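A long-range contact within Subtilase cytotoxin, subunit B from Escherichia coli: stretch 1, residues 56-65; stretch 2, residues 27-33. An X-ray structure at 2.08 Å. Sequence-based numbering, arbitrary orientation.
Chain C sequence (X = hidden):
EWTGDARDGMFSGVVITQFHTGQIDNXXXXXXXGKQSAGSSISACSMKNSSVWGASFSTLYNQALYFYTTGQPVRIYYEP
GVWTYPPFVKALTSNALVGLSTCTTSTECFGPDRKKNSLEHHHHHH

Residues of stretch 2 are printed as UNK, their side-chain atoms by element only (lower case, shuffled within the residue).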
# COMPACT_ATOMS: atom_id res chain seq x y z
N SER C 56 -5.84 -12.86 -8.52
CA SER C 56 -5.80 -11.43 -8.86
C SER C 56 -6.44 -10.51 -7.78
O SER C 56 -6.53 -9.30 -7.97
CB SER C 56 -6.49 -11.22 -10.22
OG SER C 56 -5.75 -11.87 -11.24
N PHE C 57 -6.90 -11.09 -6.69
CA PHE C 57 -7.58 -10.34 -5.63
C PHE C 57 -6.86 -9.05 -5.19
O PHE C 57 -7.47 -7.95 -5.17
CB PHE C 57 -7.88 -11.24 -4.42
CG PHE C 57 -8.48 -10.49 -3.24
CD1 PHE C 57 -9.82 -10.16 -3.22
CD2 PHE C 57 -7.67 -10.05 -2.20
CE1 PHE C 57 -10.37 -9.45 -2.17
CE2 PHE C 57 -8.22 -9.33 -1.12
CZ PHE C 57 -9.58 -9.03 -1.12
N SER C 58 -5.56 -9.17 -4.88
CA SER C 58 -4.82 -8.05 -4.36
C SER C 58 -4.64 -6.96 -5.35
O SER C 58 -4.81 -5.79 -5.01
CB SER C 58 -3.45 -8.51 -3.87
OG SER C 58 -3.64 -8.86 -2.53
N THR C 59 -4.28 -7.34 -6.58
CA THR C 59 -4.06 -6.40 -7.69
C THR C 59 -5.37 -5.68 -8.07
O THR C 59 -5.39 -4.48 -8.26
CB THR C 59 -3.51 -7.13 -8.95
OG1 THR C 59 -2.27 -7.75 -8.62
CG2 THR C 59 -3.23 -6.15 -10.11
N LEU C 60 -6.44 -6.45 -8.18
CA LEU C 60 -7.75 -5.94 -8.54
C LEU C 60 -8.28 -4.99 -7.48
O LEU C 60 -8.80 -3.93 -7.82
CB LEU C 60 -8.73 -7.09 -8.78
CG LEU C 60 -8.49 -7.88 -10.09
CD1 LEU C 60 -9.48 -8.98 -10.05
CD2 LEU C 60 -8.65 -7.06 -11.35
N TYR C 61 -8.12 -5.36 -6.21
CA TYR C 61 -8.53 -4.52 -5.12
C TYR C 61 -7.88 -3.13 -5.17
O TYR C 61 -8.58 -2.14 -5.06
CB TYR C 61 -8.27 -5.18 -3.76
CG TYR C 61 -8.56 -4.21 -2.64
CD1 TYR C 61 -9.84 -3.93 -2.28
CD2 TYR C 61 -7.52 -3.52 -2.01
CE1 TYR C 61 -10.12 -3.02 -1.28
CE2 TYR C 61 -7.77 -2.59 -1.00
CZ TYR C 61 -9.10 -2.37 -0.64
OH TYR C 61 -9.41 -1.49 0.36
N ASN C 62 -6.54 -3.09 -5.29
CA ASN C 62 -5.79 -1.87 -5.30
C ASN C 62 -6.15 -1.06 -6.52
O ASN C 62 -6.32 0.15 -6.42
CB ASN C 62 -4.26 -2.15 -5.29
CG ASN C 62 -3.62 -2.09 -3.86
OD1 ASN C 62 -4.27 -2.29 -2.81
ND2 ASN C 62 -2.31 -1.79 -3.84
N GLN C 63 -6.20 -1.72 -7.68
CA GLN C 63 -6.58 -1.05 -8.92
C GLN C 63 -8.02 -0.46 -8.92
O GLN C 63 -8.23 0.71 -9.29
CB GLN C 63 -6.33 -1.97 -10.12
CG GLN C 63 -6.18 -1.22 -11.43
CD GLN C 63 -4.99 -0.29 -11.42
OE1 GLN C 63 -5.12 0.91 -11.66
NE2 GLN C 63 -3.85 -0.82 -11.10
N ALA C 64 -8.99 -1.26 -8.51
CA ALA C 64 -10.39 -0.80 -8.40
C ALA C 64 -10.58 0.38 -7.42
O ALA C 64 -11.33 1.33 -7.70
CB ALA C 64 -11.30 -1.95 -8.03
N LEU C 65 -9.92 0.31 -6.28
CA LEU C 65 -9.96 1.41 -5.33
C LEU C 65 -9.32 2.68 -5.88
O LEU C 65 -9.88 3.80 -5.70
CB LEU C 65 -9.39 1.01 -3.94
CG LEU C 65 -9.51 2.10 -2.85
CD1 LEU C 65 -10.99 2.44 -2.55
CD2 LEU C 65 -8.79 1.79 -1.50
N UNK C 27 -13.00 -16.03 3.63
CA UNK C 27 -12.34 -15.38 2.49
C UNK C 27 -12.74 -13.91 2.36
O UNK C 27 -13.92 -13.62 2.22
c UNK C 27 -11.72 -17.13 0.74
c UNK C 27 -11.05 -19.55 0.75
n UNK C 27 -9.87 -19.03 1.57
c UNK C 27 -12.73 -16.11 1.19
c UNK C 27 -12.23 -18.57 0.82
N UNK C 28 -11.75 -12.97 2.38
CA UNK C 28 -12.12 -11.59 2.12
C UNK C 28 -12.62 -11.46 0.66
O UNK C 28 -12.12 -12.15 -0.22
c UNK C 28 -9.75 -11.87 1.99
c UNK C 28 -10.29 -13.10 2.63
c UNK C 28 -10.79 -10.85 2.26
N UNK C 29 -13.60 -10.58 0.42
CA UNK C 29 -14.00 -10.21 -0.97
C UNK C 29 -14.31 -8.72 -1.05
O UNK C 29 -14.45 -8.05 -0.02
c UNK C 29 -18.09 -10.86 1.00
o UNK C 29 -19.97 -9.44 1.19
c UNK C 29 -15.24 -11.02 -1.46
c UNK C 29 -16.52 -10.59 -0.78
c UNK C 29 -18.46 -9.11 -0.62
c UNK C 29 -18.85 -9.80 0.50
c UNK C 29 -16.95 -11.24 0.34
c UNK C 29 -17.30 -9.52 -1.28
N UNK C 30 -14.38 -8.19 -2.27
CA UNK C 30 -14.91 -6.85 -2.49
C UNK C 30 -15.77 -6.91 -3.76
O UNK C 30 -15.61 -7.81 -4.59
c UNK C 30 -13.02 -5.75 -3.87
c UNK C 30 -13.41 -4.88 -4.90
c UNK C 30 -13.79 -5.76 -2.56
c UNK C 30 -12.73 -4.90 -6.14
c UNK C 30 -11.24 -6.61 -5.27
c UNK C 30 -11.64 -5.74 -6.31
c UNK C 30 -11.91 -6.58 -4.06
N UNK C 31 -16.70 -5.97 -3.88
CA UNK C 31 -17.59 -5.90 -5.02
C UNK C 31 -17.60 -4.43 -5.41
O UNK C 31 -17.59 -3.56 -4.55
s UNK C 31 -20.15 -6.62 -6.08
c UNK C 31 -19.00 -6.43 -4.63
N UNK C 32 -17.55 -4.14 -6.70
CA UNK C 32 -17.72 -2.76 -7.17
C UNK C 32 -19.01 -2.62 -7.98
O UNK C 32 -19.49 -3.59 -8.53
c UNK C 32 -15.20 -2.94 -10.13
c UNK C 32 -15.26 -2.16 -7.20
c UNK C 32 -16.31 -3.32 -9.18
c UNK C 32 -16.53 -2.31 -8.05
N UNK C 33 -19.57 -1.41 -8.03
CA UNK C 33 -20.62 -1.13 -8.99
C UNK C 33 -20.13 0.02 -9.84
O UNK C 33 -19.44 0.92 -9.37
c UNK C 33 -24.00 0.62 -8.71
c UNK C 33 -21.94 -0.81 -8.30
o UNK C 33 -24.17 1.63 -9.43
o UNK C 33 -24.47 0.53 -7.54
c UNK C 33 -23.13 -0.52 -9.24

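Position 27 carries four carbons in an unbranched row ending in a nitrogen. Its side chain makes no contact with stretch 1, so it takes no part in the packing; the chain identifies K27.

At position 28, three carbons close a ring onto the backbone nitrogen, which only proline does. The CA-to-CB bond points toward the helix, and CB lies 4.0 Å from F57 CZ, an apolar contact. The carbonyl of P28 also comes close, with its O 3.8 Å from F57 CE1.

Position 29 has one carbon followed by a six-carbon ring bearing one oxygen: Y29. Its CA-to-CB bond points away from the helix, as alternation along a strand predicts, and no side-chain atom comes within contact distance. What meets the helix here is backbone, Y29 CA lying 3.9 Å from F57 CE1, while the hydroxyl is hydrogen-bonded elsewhere in the structure.

Position 30 shows one carbon and a six-carbon ring without oxygen. The ring reaches F57, L60, Y61 and A64, and the residue has 108 Å² covered by stretch 1, the largest share of any residue in the pair. This is F30, with chi1 at 76° (p). Its CE2 lies 3.4 Å from Y61 CA and 3.6 Å from Y61 CB, its CZ 3.6 Å from L60 C, and its CE1 3.8 Å from A64 CB. The Y61 ring turns its edge toward the F30 face, with centroids 5.5 Å apart and planes at 75°. The F57 ring is oblique to F30, with centroids 6.0 Å apart and planes at 56°, and F57 CE1 lies 3.8 Å from F30 CD2.

Position 31 has one carbon and then a sulfur, hence C31. It is out of reach of the helix and bonded covalently elsewhere in the structure.

Position 32 has four carbons, forked at the first, with one arm two carbons long: I32. Its CA-to-CB bond points toward the helix, and its CG2 lies 4.1 Å from A64 CB.

Position 33 has three carbons, the third carrying two oxygens, which gives E33. Its side chain makes no contact with stretch 1.

The strand side chains in contact are those of P28, F30 and I32, with Y29 adding only backbone; they meet F57, L60, Y61 and A64. The helix and strand axes approach to 9.8 Å at 37°, and the F30 ring lies against all four helix residues. No hydrogen bond crosses between the stretches; 325 Å² is buried in total, and the side-chain contacts are apolar, two of them aromatic pairs.

Stretch 2 27-33: KPYFCIE
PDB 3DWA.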